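Local structure of tRNA (guanine(26)-N(2))-dimethyltransferase (Pyrococcus horikoshii, 2DUL) at residues A[30-33]-A[34-37]; A[59-62]-A[63-67]; A[289-292]-A[293-297]. The protein probably transfers two methyl groups from S-adenosyl-L-methionine to the exocyclic N2 of guanine 26 in tRNA, giving N2,N2-dimethylguanosine. All coordinates share one frame; numbering follows the deposited sequence.

Contact 1 of 3, residues A[30-33]-A[34-37]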
loop_
_atom_site.group_PDB
_atom_site.type_symbol
_atom_site.label_atom_id
_atom_site.label_comp_id
_atom_site.label_asym_id
_atom_site.label_seq_id
_atom_site.Cartn_x
_atom_site.Cartn_y
_atom_site.Cartn_z
ATOM N N PRO A 30 16.365 3.775 6.442
ATOM C CA PRO A 30 16.892 3.214 5.194
ATOM C C PRO A 30 16.127 1.971 4.750
ATOM O O PRO A 30 16.079 1.647 3.562
ATOM C CB PRO A 30 18.355 2.923 5.533
ATOM C CG PRO A 30 18.317 2.659 7.009
ATOM C CD PRO A 30 17.382 3.734 7.509
ATOM N N ARG A 31 15.522 1.278 5.710
ATOM C CA ARG A 31 14.760 0.078 5.392
ATOM C C ARG A 31 13.553 0.440 4.521
ATOM O O ARG A 31 12.987 -0.422 3.848
ATOM C CB ARG A 31 14.293 -0.616 6.680
ATOM C CG ARG A 31 15.440 -1.138 7.556
ATOM C CD ARG A 31 14.915 -1.758 8.850
ATOM N NE ARG A 31 14.142 -2.977 8.615
ATOM C CZ ARG A 31 14.677 -4.169 8.368
ATOM N NH1 ARG A 31 15.995 -4.312 8.321
ATOM N NH2 ARG A 31 13.896 -5.223 8.171
ATOM N N MET A 32 13.174 1.717 4.530
ATOM C CA MET A 32 12.038 2.190 3.742
ATOM C C MET A 32 12.427 2.591 2.325
ATOM O O MET A 32 11.595 3.096 1.569
ATOM C CB MET A 32 11.364 3.371 4.439
ATOM C CG MET A 32 10.594 2.984 5.684
ATOM S SD MET A 32 9.148 1.958 5.317
ATOM C CE MET A 32 7.834 3.111 5.674
ATOM N N ALA A 33 13.690 2.368 1.970
ATOM C CA ALA A 33 14.172 2.692 0.634
ATOM C C ALA A 33 13.469 1.796 -0.385
ATOM O O ALA A 33 13.213 2.214 -1.516
ATOM C CB ALA A 33 15.682 2.495 0.554
ATOM N N LEU A 34 13.167 0.561 0.022
ATOM C CA LEU A 34 12.475 -0.393 -0.843
ATOM C C LEU A 34 11.080 0.145 -1.161
ATOM O O LEU A 34 10.641 0.131 -2.310
ATOM C CB LEU A 34 12.344 -1.755 -0.147
ATOM C CG LEU A 34 11.435 -2.787 -0.823
ATOM C CD1 LEU A 34 11.993 -3.142 -2.189
ATOM C CD2 LEU A 34 11.320 -4.033 0.045
ATOM N N ASN A 35 10.389 0.606 -0.123
ATOM C CA ASN A 35 9.050 1.169 -0.259
ATOM C C ASN A 35 9.086 2.310 -1.274
ATOM O O ASN A 35 8.245 2.383 -2.171
ATOM C CB ASN A 35 8.567 1.681 1.107
ATOM C CG ASN A 35 7.189 2.333 1.048
ATOM O OD1 ASN A 35 7.003 3.372 0.409
ATOM N ND2 ASN A 35 6.218 1.725 1.727
ATOM N N ARG A 36 10.071 3.195 -1.141
ATOM C CA ARG A 36 10.192 4.319 -2.059
ATOM C C ARG A 36 10.550 3.861 -3.479
ATOM O O ARG A 36 10.109 4.465 -4.462
ATOM C CB ARG A 36 11.208 5.333 -1.520
ATOM C CG ARG A 36 10.700 6.085 -0.282
ATOM C CD ARG A 36 11.695 7.128 0.203
ATOM N NE ARG A 36 12.783 6.558 0.998
ATOM C CZ ARG A 36 12.724 6.327 2.307
ATOM N NH1 ARG A 36 11.623 6.611 2.994
ATOM N NH2 ARG A 36 13.778 5.824 2.939
ATOM N N ASP A 37 11.333 2.789 -3.597
ATOM C CA ASP A 37 11.675 2.268 -4.920
ATOM C C ASP A 37 10.379 1.882 -5.635
ATOM O O ASP A 37 10.180 2.211 -6.807
ATOM C CB ASP A 37 12.543 1.006 -4.833
ATOM C CG ASP A 37 14.024 1.302 -4.649
ATOM O OD1 ASP A 37 14.487 2.399 -5.032
ATOM O OD2 ASP A 37 14.732 0.409 -4.137
HETATM O O HOH W 1 14.718 -0.739 1.866
#

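Contact 2 of 3, residues A[59-62]-A[63-67]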
loop_
_atom_site.group_PDB
_atom_site.type_symbol
_atom_site.label_atom_id
_atom_site.label_comp_id
_atom_site.label_asym_id
_atom_site.label_seq_id
_atom_site.Cartn_x
_atom_site.Cartn_y
_atom_site.Cartn_z
ATOM N N GLY A 59 12.618 14.617 3.541
ATOM C CA GLY A 59 12.280 15.023 2.186
ATOM C C GLY A 59 12.704 14.008 1.137
ATOM O O GLY A 59 12.500 14.215 -0.060
ATOM N N ILE A 60 13.276 12.894 1.583
ATOM C CA ILE A 60 13.753 11.859 0.668
ATOM C C ILE A 60 12.741 11.377 -0.370
ATOM O O ILE A 60 13.089 11.209 -1.540
ATOM C CB ILE A 60 14.295 10.624 1.446
ATOM C CG1 ILE A 60 14.807 9.568 0.460
ATOM C CG2 ILE A 60 13.205 10.027 2.325
ATOM C CD1 ILE A 60 15.967 10.038 -0.403
ATOM N N ARG A 61 11.497 11.160 0.042
ATOM C CA ARG A 61 10.486 10.670 -0.895
ATOM C C ARG A 61 10.241 11.658 -2.032
ATOM O O ARG A 61 10.347 11.296 -3.201
ATOM C CB ARG A 61 9.171 10.372 -0.163
ATOM C CG ARG A 61 8.147 9.605 -0.987
ATOM C CD ARG A 61 6.905 9.282 -0.160
ATOM N NE ARG A 61 7.218 8.446 0.996
ATOM C CZ ARG A 61 7.185 7.116 1.001
ATOM N NH1 ARG A 61 7.496 6.459 2.107
ATOM N NH2 ARG A 61 6.821 6.441 -0.085
ATOM N N GLY A 62 9.917 12.901 -1.682
ATOM C CA GLY A 62 9.669 13.918 -2.690
ATOM C C GLY A 62 10.884 14.194 -3.567
ATOM O O GLY A 62 10.754 14.416 -4.771
ATOM N N ILE A 63 12.070 14.189 -2.969
ATOM C CA ILE A 63 13.287 14.430 -3.736
ATOM C C ILE A 63 13.471 13.324 -4.775
ATOM O O ILE A 63 13.822 13.597 -5.924
ATOM C CB ILE A 63 14.523 14.508 -2.810
ATOM C CG1 ILE A 63 14.473 15.814 -2.011
ATOM C CG2 ILE A 63 15.809 14.443 -3.633
ATOM C CD1 ILE A 63 15.426 15.859 -0.834
ATOM N N ARG A 64 13.221 12.077 -4.387
ATOM C CA ARG A 64 13.359 10.982 -5.343
ATOM C C ARG A 64 12.271 11.073 -6.415
ATOM O O ARG A 64 12.508 10.742 -7.576
ATOM C CB ARG A 64 13.316 9.629 -4.630
ATOM C CG ARG A 64 14.539 9.390 -3.751
ATOM C CD ARG A 64 14.652 7.932 -3.359
ATOM N NE ARG A 64 14.780 7.069 -4.529
ATOM C CZ ARG A 64 14.628 5.749 -4.502
ATOM N NH1 ARG A 64 14.345 5.135 -3.358
ATOM N NH2 ARG A 64 14.743 5.043 -5.619
ATOM N N PHE A 65 11.079 11.525 -6.037
ATOM C CA PHE A 65 10.002 11.683 -7.019
ATOM C C PHE A 65 10.486 12.657 -8.095
ATOM O O PHE A 65 10.349 12.405 -9.292
ATOM C CB PHE A 65 8.749 12.273 -6.365
ATOM C CG PHE A 65 7.975 11.300 -5.515
ATOM C CD1 PHE A 65 6.918 11.752 -4.724
ATOM C CD2 PHE A 65 8.284 9.942 -5.505
ATOM C CE1 PHE A 65 6.182 10.868 -3.937
ATOM C CE2 PHE A 65 7.554 9.051 -4.722
ATOM C CZ PHE A 65 6.501 9.515 -3.937
ATOM N N ALA A 66 11.054 13.772 -7.647
ATOM C CA ALA A 66 11.551 14.802 -8.551
ATOM C C ALA A 66 12.729 14.331 -9.407
ATOM O O ALA A 66 12.786 14.613 -10.608
ATOM C CB ALA A 66 11.949 16.046 -7.751
ATOM N N LEU A 67 13.659 13.600 -8.798
ATOM C CA LEU A 67 14.835 13.120 -9.526
ATOM C C LEU A 67 14.642 11.866 -10.370
ATOM O O LEU A 67 15.358 11.669 -11.355
ATOM C CB LEU A 67 15.992 12.845 -8.555
ATOM C CG LEU A 67 16.637 13.996 -7.786
ATOM C CD1 LEU A 67 17.551 13.429 -6.696
ATOM C CD2 LEU A 67 17.418 14.890 -8.741
#

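Contact 3 of 3, residues A[289-292]-A[293-297]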
loop_
_atom_site.group_PDB
_atom_site.type_symbol
_atom_site.label_atom_id
_atom_site.label_comp_id
_atom_site.label_asym_id
_atom_site.label_seq_id
_atom_site.Cartn_x
_atom_site.Cartn_y
_atom_site.Cartn_z
ATOM N N LYS A 289 3.986 -4.457 -15.958
ATOM C CA LYS A 289 4.819 -3.367 -16.460
ATOM C C LYS A 289 5.836 -2.922 -15.413
ATOM O O LYS A 289 6.958 -2.545 -15.750
ATOM C CB LYS A 289 3.963 -2.161 -16.851
ATOM C CG LYS A 289 3.175 -2.313 -18.140
ATOM C CD LYS A 289 2.642 -0.960 -18.596
ATOM C CE LYS A 289 1.942 -1.042 -19.944
ATOM N NZ LYS A 289 0.713 -1.877 -19.888
ATOM N N MET A 290 5.436 -2.956 -14.144
ATOM C CA MET A 290 6.314 -2.553 -13.050
ATOM C C MET A 290 7.560 -3.426 -12.955
ATOM O O MET A 290 8.661 -2.927 -12.714
ATOM C CB MET A 290 5.551 -2.586 -11.721
ATOM C CG MET A 290 4.534 -1.463 -11.569
ATOM S SD MET A 290 3.702 -1.493 -9.962
ATOM C CE MET A 290 5.036 -0.954 -8.849
ATOM N N VAL A 291 7.393 -4.732 -13.136
ATOM C CA VAL A 291 8.530 -5.644 -13.075
ATOM C C VAL A 291 9.549 -5.241 -14.136
ATOM O O VAL A 291 10.752 -5.187 -13.871
ATOM C CB VAL A 291 8.098 -7.109 -13.326
ATOM C CG1 VAL A 291 9.329 -8.005 -13.458
ATOM C CG2 VAL A 291 7.227 -7.595 -12.179
ATOM N N LYS A 292 9.049 -4.943 -15.331
ATOM C CA LYS A 292 9.888 -4.554 -16.458
ATOM C C LYS A 292 10.538 -3.193 -16.226
ATOM O O LYS A 292 11.733 -3.014 -16.475
ATOM C CB LYS A 292 9.040 -4.536 -17.735
ATOM C CG LYS A 292 9.815 -4.361 -19.034
ATOM C CD LYS A 292 10.130 -2.903 -19.317
ATOM C CE LYS A 292 10.696 -2.733 -20.716
ATOM N NZ LYS A 292 10.929 -1.296 -21.032
ATOM N N GLU A 293 9.749 -2.235 -15.749
ATOM C CA GLU A 293 10.260 -0.895 -15.484
ATOM C C GLU A 293 11.339 -0.953 -14.407
ATOM O O GLU A 293 12.362 -0.274 -14.503
ATOM C CB GLU A 293 9.129 0.028 -15.022
ATOM C CG GLU A 293 9.580 1.455 -14.709
ATOM C CD GLU A 293 9.980 2.237 -15.952
ATOM O OE1 GLU A 293 10.489 3.371 -15.809
ATOM O OE2 GLU A 293 9.775 1.723 -17.071
ATOM N N ALA A 294 11.105 -1.770 -13.385
ATOM C CA ALA A 294 12.056 -1.908 -12.291
ATOM C C ALA A 294 13.390 -2.451 -12.792
ATOM O O ALA A 294 14.454 -2.029 -12.335
ATOM C CB ALA A 294 11.490 -2.826 -11.220
ATOM N N GLU A 295 13.327 -3.390 -13.731
ATOM C CA GLU A 295 14.532 -3.988 -14.292
ATOM C C GLU A 295 15.369 -2.982 -15.080
ATOM O O GLU A 295 16.599 -3.043 -15.061
ATOM C CB GLU A 295 14.164 -5.168 -15.195
ATOM C CG GLU A 295 13.578 -6.351 -14.451
ATOM C CD GLU A 295 13.186 -7.484 -15.372
ATOM O OE1 GLU A 295 12.292 -7.282 -16.220
ATOM O OE2 GLU A 295 13.776 -8.577 -15.252
ATOM N N SER A 296 14.704 -2.055 -15.766
ATOM C CA SER A 296 15.395 -1.052 -16.571
ATOM C C SER A 296 15.704 0.237 -15.809
ATOM O O SER A 296 16.113 1.234 -16.405
ATOM C CB SER A 296 14.567 -0.713 -17.811
ATOM O OG SER A 296 13.368 -0.048 -17.451
ATOM N N LEU A 297 15.507 0.220 -14.496
ATOM C CA LEU A 297 15.785 1.393 -13.676
ATOM C C LEU A 297 16.840 1.104 -12.622
ATOM O O LEU A 297 16.946 -0.014 -12.120
ATOM C CB LEU A 297 14.518 1.879 -12.963
ATOM C CG LEU A 297 13.466 2.679 -13.728
ATOM C CD1 LEU A 297 12.282 2.960 -12.806
ATOM C CD2 LEU A 297 14.071 3.981 -14.229
#

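Contact 1 of 3, residues A[30-33]-A[34-37]
Met-32 and Arg-36 meet in a local contact where the loop after strand 11-15 turns into helix 33-46. The backbone N of Arg-36 donates to Met-32 O over 3.1 Å, and one residue on, Asp-37 N reaches Ala-33 O at 2.9 Å; the N-H to acceptor angles are 160° and 145°. A water bridges the turn, donating to Pro-30 O at 3.2 Å and accepting from Leu-34 N at 2.7 Å.

The Arg-36 side chain folds back over this backbone. With CG beside its own N (chi1 -70°) and a bend at chi3, the guanidinium lies with one face over Met-32 O, which sits 3.5 Å above the plane near its centre, while NH1 comes to 3.6 Å from Met-32 CB. The cationic face probably helps to stabilise the partial negative charge of that oxygen. NE of Arg-36 is paired with Glu-8 and NH2 with Asn-29 O, partners that probably limit how far the group can turn. Ala-33, small enough for a buried first turn, lies against Arg-301, and the carboxylate of Asp-37 is tied to Arg-64, Ala-300 N and Arg-301 N.

OD1 of Asn-35 probably accepts a hydrogen bond from Arg-61 NH2. Since Arg-36 and Arg-61 are both predicted to bind S-adenosyl-L-methionine, this first helical turn is consistent with one wall of the cofactor site of a class I-like methyltransferase.

Contact 2 of 3, residues A[59-62]-A[63-67]
Helix 60-68 is the crossover helix of the beta-alpha-beta unit between parallel strands 50-53 and 73-78, and its first turns bring Arg-61 against Phe-65. Gly-59 is the N-cap residue; its phi is 95°, where a CB would press on the preceding carbonyl oxygen, so glycine suits it. Its O accepts Ile-63 N at 2.9 Å, almost in line with the C=O bond. Phe-65 N similarly reaches Arg-61 O, also at 2.9 Å and in the carbonyl plane.

Phe-65 carries CG beside its backbone N (chi1 -75°), which brings the ring back over the turn that holds Arg-61 O; that oxygen lies 3.3 Å above one ring face, offset toward the rim. The two side chains run alongside each other, CG of Arg-61 meeting CZ of Phe-65 at 3.4 Å, with the guanidinium plane 68° from the ring. Replacing Phe-65 by alanine would probably leave Arg-61 CG and CD without the ring they pack on and open a gap toward Val-39 and Leu-43 of helix 33-46.

Ile-60 CD1 packs on Arg-64 CG at 3.7 Å, the two chains pointing the same way. The charged end of Arg-61 goes on to Asp-136 and Asp-138, that of Arg-64 to Asp-37, Glu-8 and Glu-68. Gly-62 N donates to Asp-53. A glycine-rich turn after the first strand, leading into a helix, is typical of the S-adenosyl-L-methionine site in Rossmann-like methyltransferases; in this enzyme Arg-61 is predicted to bind S-adenosyl-L-methionine.

Contact 3 of 3, residues A[289-292]-A[293-297]
Val-291 and Glu-295 stand side by side near the C-terminal end of helix 284-295, one turn apart and pointing the same way. CG of Glu-295 lies 3.1 Å from Val-291 O; its OE1 comes nearest to Val-291 O, at 3.5 Å, and to Lys-292 CA, with Val-291 CG1 farther away. The chi1 of Glu-295, -67°, sets CG beside the backbone N and so lays the aliphatic part of the chain along the preceding turn. Glutamate suits this place because its methylenes can cover the helix while the carboxylate stays on an exposed surface.

Beneath them runs the helical ladder. Glu-293 N donates to Lys-289 O and Ala-294 N to Met-290 O, both at 2.8 Å; the last rungs stretch, Ser-296 N lying 3.2 Å from Lys-292 O with an angle of 146° at the hydrogen and making a weak second bond to Glu-293 O. This is the C-terminal end of a helix packed against helices 33-46 and 302-314. At Ser-296 the backbone departs from the helix, and its OG donates to Glu-293 O at 3.1 Å, approaching well to the side of the C=O bond (112°) and tilted out of the carbonyl plane, consistent with a serine hydroxyl satisfying a carbonyl at a helix C-terminus. Leu-297 N also reaches Ala-294 O, at 3.3 Å.

Farther out, the two faces of the helix differ. Ala-294, short enough for close approach, fits against Leu-306 and Leu-309 of helix 302-314, and Met-290 extends a flexible thioether onto Val-41 of helix 33-46. Lys-289 and Lys-292 lie on the exposed side. Beyond the final turn, Lys-302 NZ donates to both Glu-295 O and Leu-297 O.

How the contacts relate
Contacts 1 and 2 touch directly and are largely buried. A salt bridge joins Asp-37 to Arg-64 (OD1 to NH2, 2.7 Å), binding helices 33-46 and 60-68 next to the predicted cofactor site, to which each contributes one arginine. Both are helix beginnings, with most of their buried charged side chains paired with partners across the fold. Contact 3 is a helix end, partly exposed, its nearest atoms about 6 Å from contact 1 and about 8 Å from contact 2; its lysines and glutamates lie mostly toward the surface. Helix 33-46 is the shared element: Phe-65 of contact 2 and Met-290 of contact 3 both pack on it.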